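Long-range contact in transcriptional regulator (Rhodococcus sp., PDB 2O0Y), which probably binds DNA and regulates transcription as an IclR-family regulator with a helix-turn-helix domain and a GAF-like C-terminal domain: residues 117-129 with 140-154. Numbering follows the deposited sequence.
Sequences YIRQGLSRVVVAQ and IPLGVPYPLWAGAAG
Arg-124 and Tyr-146 form an antiparallel hydrogen-bonded pair at the edge of the C-terminal domain's sheet, where the short, weakly bonded strand 146-147 joins hairpin strand 123-130. Arg-124 N donates to Tyr-146 O (2.7 Å), and Tyr-146 N returns a nearly straight bond to Arg-124 O (2.8 Å). The Arg-124 side chain leaves between its own backbone N and carbonyl carbon (chi1 71°) and bends at chi3. This sets one face of the guanidinium against Tyr-146 CB, which sits over its centre. Arg-124 NE makes a weak bond to Pro-147 O, and Arg-124 NH1 donates to Tyr-117 OH. Ala-153 CB, from helix 152-157, packs on one face of the Tyr-117 ring in a CH-pi contact, 3.8 Å from the centroid. Val-126 CG2 lies on the opposite face. Farther along, Gly-143 N, in the type II turn 141-144, donates to Val-126 O (2.8 Å). A water bridges Val-126 N to Pro-141 O and Val-144 O. The extended Gln-129 gives NE2 to a lone pair of Ile-140 O (2.8 Å); NE2 also bonds Asn-115 OD1. Leu-142 CD1 lies against Gln-129 OE1. Such an added edge strand is consistent with the GAF-like fold of IclR C-terminal domains.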
# COMPACT_ATOMS: atom_id res chain seq x y z
N TYR B 117 -3.19 -15.19 -9.56
CA TYR B 117 -2.64 -14.97 -8.22
C TYR B 117 -1.49 -14.02 -8.25
O TYR B 117 -0.75 -14.03 -9.22
CB TYR B 117 -2.02 -16.27 -7.76
CG TYR B 117 -2.88 -17.34 -7.21
CD1 TYR B 117 -3.19 -17.33 -5.85
CD2 TYR B 117 -3.32 -18.42 -8.01
CE1 TYR B 117 -3.96 -18.36 -5.29
CE2 TYR B 117 -4.06 -19.46 -7.45
CZ TYR B 117 -4.35 -19.42 -6.09
OH TYR B 117 -5.06 -20.41 -5.46
N ILE B 118 -1.31 -13.24 -7.17
CA ILE B 118 -0.06 -12.55 -6.93
C ILE B 118 0.51 -12.94 -5.57
O ILE B 118 -0.18 -13.59 -4.77
CB ILE B 118 -0.30 -11.00 -6.99
CG1 ILE B 118 -1.38 -10.62 -5.97
CG2 ILE B 118 -0.71 -10.58 -8.40
CD1 ILE B 118 -1.48 -9.10 -5.62
N ARG B 119 1.73 -12.48 -5.26
CA ARG B 119 2.32 -12.68 -3.97
C ARG B 119 2.13 -11.39 -3.21
O ARG B 119 2.27 -10.27 -3.77
CB ARG B 119 3.82 -12.97 -4.09
CG ARG B 119 4.54 -13.20 -2.78
CD ARG B 119 6.04 -13.47 -2.99
NE ARG B 119 6.82 -12.31 -3.45
CZ ARG B 119 7.19 -11.28 -2.68
NH1 ARG B 119 6.81 -11.18 -1.40
NH2 ARG B 119 7.94 -10.32 -3.20
N GLN B 120 1.78 -11.55 -1.93
CA GLN B 120 1.71 -10.46 -1.01
C GLN B 120 2.39 -10.97 0.24
O GLN B 120 1.89 -11.84 0.91
CB GLN B 120 0.26 -10.09 -0.77
CG GLN B 120 -0.35 -9.29 -1.95
CD GLN B 120 -1.52 -8.39 -1.55
OE1 GLN B 120 -2.39 -8.78 -0.74
NE2 GLN B 120 -1.55 -7.17 -2.12
N GLY B 121 3.57 -10.43 0.51
CA GLY B 121 4.41 -10.94 1.62
C GLY B 121 4.76 -12.38 1.33
O GLY B 121 5.20 -12.69 0.22
N LEU B 122 4.56 -13.27 2.31
CA LEU B 122 4.82 -14.70 2.14
C LEU B 122 3.55 -15.49 1.80
O LEU B 122 3.43 -16.66 2.14
CB LEU B 122 5.47 -15.31 3.39
CG LEU B 122 6.78 -14.72 3.95
CD1 LEU B 122 7.13 -15.36 5.30
CD2 LEU B 122 7.94 -14.86 2.97
N SER B 123 2.60 -14.84 1.11
CA SER B 123 1.32 -15.44 0.82
C SER B 123 1.00 -15.29 -0.66
O SER B 123 1.60 -14.44 -1.34
CB SER B 123 0.24 -14.70 1.61
OG SER B 123 0.50 -14.77 3.00
N ARG B 124 0.05 -16.10 -1.15
CA ARG B 124 -0.52 -15.95 -2.47
C ARG B 124 -1.97 -15.53 -2.28
O ARG B 124 -2.63 -15.93 -1.30
CB ARG B 124 -0.45 -17.25 -3.26
CG ARG B 124 -1.40 -18.35 -2.77
CD ARG B 124 -1.45 -19.56 -3.75
NE ARG B 124 -1.34 -20.71 -2.88
CZ ARG B 124 -2.31 -21.51 -2.48
NH1 ARG B 124 -3.55 -21.42 -2.95
NH2 ARG B 124 -2.00 -22.44 -1.63
N VAL B 125 -2.44 -14.69 -3.21
CA VAL B 125 -3.75 -14.06 -3.13
C VAL B 125 -4.33 -14.11 -4.51
O VAL B 125 -3.67 -13.72 -5.48
CB VAL B 125 -3.64 -12.58 -2.71
CG1 VAL B 125 -5.03 -11.99 -2.42
CG2 VAL B 125 -2.77 -12.48 -1.48
N VAL B 126 -5.56 -14.58 -4.61
CA VAL B 126 -6.30 -14.53 -5.88
C VAL B 126 -6.85 -13.15 -6.02
O VAL B 126 -7.55 -12.62 -5.13
CB VAL B 126 -7.44 -15.60 -5.94
CG1 VAL B 126 -8.22 -15.48 -7.18
CG2 VAL B 126 -6.84 -17.01 -5.86
N VAL B 127 -6.48 -12.49 -7.11
CA VAL B 127 -6.93 -11.12 -7.31
C VAL B 127 -7.87 -10.97 -8.50
O VAL B 127 -8.48 -9.91 -8.71
CB VAL B 127 -5.73 -10.17 -7.45
CG1 VAL B 127 -4.96 -10.09 -6.07
CG2 VAL B 127 -4.83 -10.56 -8.66
N ALA B 128 -7.96 -12.01 -9.32
CA ALA B 128 -9.06 -12.14 -10.27
C ALA B 128 -9.32 -13.60 -10.56
O ALA B 128 -8.41 -14.42 -10.43
CB ALA B 128 -8.74 -11.37 -11.61
N GLN B 129 -10.57 -13.94 -10.93
CA GLN B 129 -10.98 -15.35 -11.02
C GLN B 129 -12.08 -15.55 -12.04
O GLN B 129 -12.99 -14.72 -12.11
CB GLN B 129 -11.52 -15.76 -9.65
CG GLN B 129 -11.92 -17.24 -9.49
CD GLN B 129 -12.29 -17.57 -8.05
OE1 GLN B 129 -13.36 -17.17 -7.58
NE2 GLN B 129 -11.38 -18.28 -7.32
N ILE B 140 -11.70 -21.14 -4.50
CA ILE B 140 -10.86 -20.29 -3.61
C ILE B 140 -11.33 -18.83 -3.53
O ILE B 140 -11.48 -18.18 -4.57
CB ILE B 140 -9.38 -20.30 -4.07
CG1 ILE B 140 -8.77 -21.66 -3.90
CG2 ILE B 140 -8.51 -19.43 -3.18
CD1 ILE B 140 -7.88 -21.67 -2.64
N PRO B 141 -11.55 -18.30 -2.31
CA PRO B 141 -11.97 -16.90 -2.22
C PRO B 141 -10.94 -15.86 -2.65
O PRO B 141 -9.73 -16.04 -2.44
CB PRO B 141 -12.29 -16.73 -0.73
CG PRO B 141 -11.57 -17.78 -0.05
CD PRO B 141 -11.48 -18.94 -0.99
N LEU B 142 -11.44 -14.78 -3.25
CA LEU B 142 -10.61 -13.66 -3.70
C LEU B 142 -10.07 -12.85 -2.54
O LEU B 142 -10.79 -12.63 -1.55
CB LEU B 142 -11.38 -12.74 -4.67
CG LEU B 142 -11.43 -13.35 -6.08
CD1 LEU B 142 -12.70 -14.08 -6.30
CD2 LEU B 142 -11.24 -12.27 -7.09
N GLY B 143 -8.82 -12.41 -2.63
CA GLY B 143 -8.27 -11.51 -1.63
C GLY B 143 -8.00 -12.12 -0.26
O GLY B 143 -7.74 -11.40 0.71
N VAL B 144 -8.05 -13.44 -0.16
CA VAL B 144 -7.72 -14.13 1.10
C VAL B 144 -6.29 -14.70 0.96
O VAL B 144 -6.05 -15.42 -0.00
CB VAL B 144 -8.78 -15.23 1.40
CG1 VAL B 144 -8.30 -16.19 2.46
CG2 VAL B 144 -10.11 -14.59 1.81
N PRO B 145 -5.35 -14.35 1.87
CA PRO B 145 -3.99 -14.89 1.71
C PRO B 145 -3.92 -16.38 2.04
O PRO B 145 -4.44 -16.81 3.08
CB PRO B 145 -3.15 -14.09 2.73
CG PRO B 145 -4.11 -13.57 3.72
CD PRO B 145 -5.46 -13.45 3.03
N TYR B 146 -3.28 -17.13 1.16
CA TYR B 146 -2.99 -18.55 1.36
C TYR B 146 -1.48 -18.75 1.28
O TYR B 146 -0.75 -17.88 0.78
CB TYR B 146 -3.70 -19.44 0.32
CG TYR B 146 -5.18 -19.64 0.54
CD1 TYR B 146 -5.66 -20.75 1.24
CD2 TYR B 146 -6.09 -18.71 0.10
CE1 TYR B 146 -7.03 -20.92 1.46
CE2 TYR B 146 -7.43 -18.85 0.33
CZ TYR B 146 -7.90 -19.96 1.00
OH TYR B 146 -9.25 -20.09 1.20
N PRO B 147 -1.00 -19.89 1.79
CA PRO B 147 0.45 -20.09 1.89
C PRO B 147 1.11 -20.20 0.52
O PRO B 147 0.42 -20.42 -0.48
CB PRO B 147 0.58 -21.41 2.66
CG PRO B 147 -0.72 -22.11 2.44
CD PRO B 147 -1.75 -21.02 2.37
N LEU B 148 2.43 -20.02 0.49
CA LEU B 148 3.17 -20.17 -0.79
C LEU B 148 3.84 -21.55 -0.87
O LEU B 148 4.44 -21.87 -1.88
CB LEU B 148 4.28 -19.11 -0.92
CG LEU B 148 3.95 -17.65 -1.27
CD1 LEU B 148 5.23 -16.83 -1.17
CD2 LEU B 148 3.33 -17.59 -2.67
N TRP B 149 3.73 -22.33 0.20
CA TRP B 149 4.49 -23.61 0.33
C TRP B 149 3.75 -24.81 -0.25
O TRP B 149 4.37 -25.84 -0.48
CB TRP B 149 4.97 -23.89 1.77
CG TRP B 149 3.90 -23.76 2.81
CD1 TRP B 149 3.64 -22.67 3.63
CD2 TRP B 149 2.94 -24.76 3.18
NE1 TRP B 149 2.58 -22.94 4.46
CE2 TRP B 149 2.13 -24.21 4.21
CE3 TRP B 149 2.68 -26.07 2.73
CZ2 TRP B 149 1.06 -24.92 4.78
CZ3 TRP B 149 1.62 -26.77 3.30
CH2 TRP B 149 0.82 -26.19 4.31
N ALA B 150 2.45 -24.66 -0.53
CA ALA B 150 1.65 -25.72 -1.14
C ALA B 150 0.99 -25.25 -2.45
O ALA B 150 0.42 -24.16 -2.48
CB ALA B 150 0.54 -26.19 -0.16
N GLY B 151 1.08 -26.05 -3.50
CA GLY B 151 0.35 -25.83 -4.76
C GLY B 151 1.21 -25.19 -5.86
O GLY B 151 2.33 -24.72 -5.61
N ALA B 152 0.67 -25.18 -7.08
CA ALA B 152 1.40 -24.78 -8.28
C ALA B 152 1.66 -23.28 -8.32
O ALA B 152 2.76 -22.88 -8.65
CB ALA B 152 0.61 -25.18 -9.53
N ALA B 153 0.65 -22.47 -8.02
CA ALA B 153 0.78 -21.01 -8.07
C ALA B 153 1.91 -20.55 -7.15
O ALA B 153 2.72 -19.72 -7.55
CB ALA B 153 -0.51 -20.34 -7.68
N GLY B 154 1.97 -21.08 -5.92
CA GLY B 154 3.00 -20.65 -4.98
C GLY B 154 4.41 -20.80 -5.54
O GLY B 154 5.25 -19.91 -5.41
O HOH W 1 3.89 -19.02 2.60
O HOH W 2 -7.10 -15.65 -2.41
O HOH W 3 -14.39 -17.44 -5.17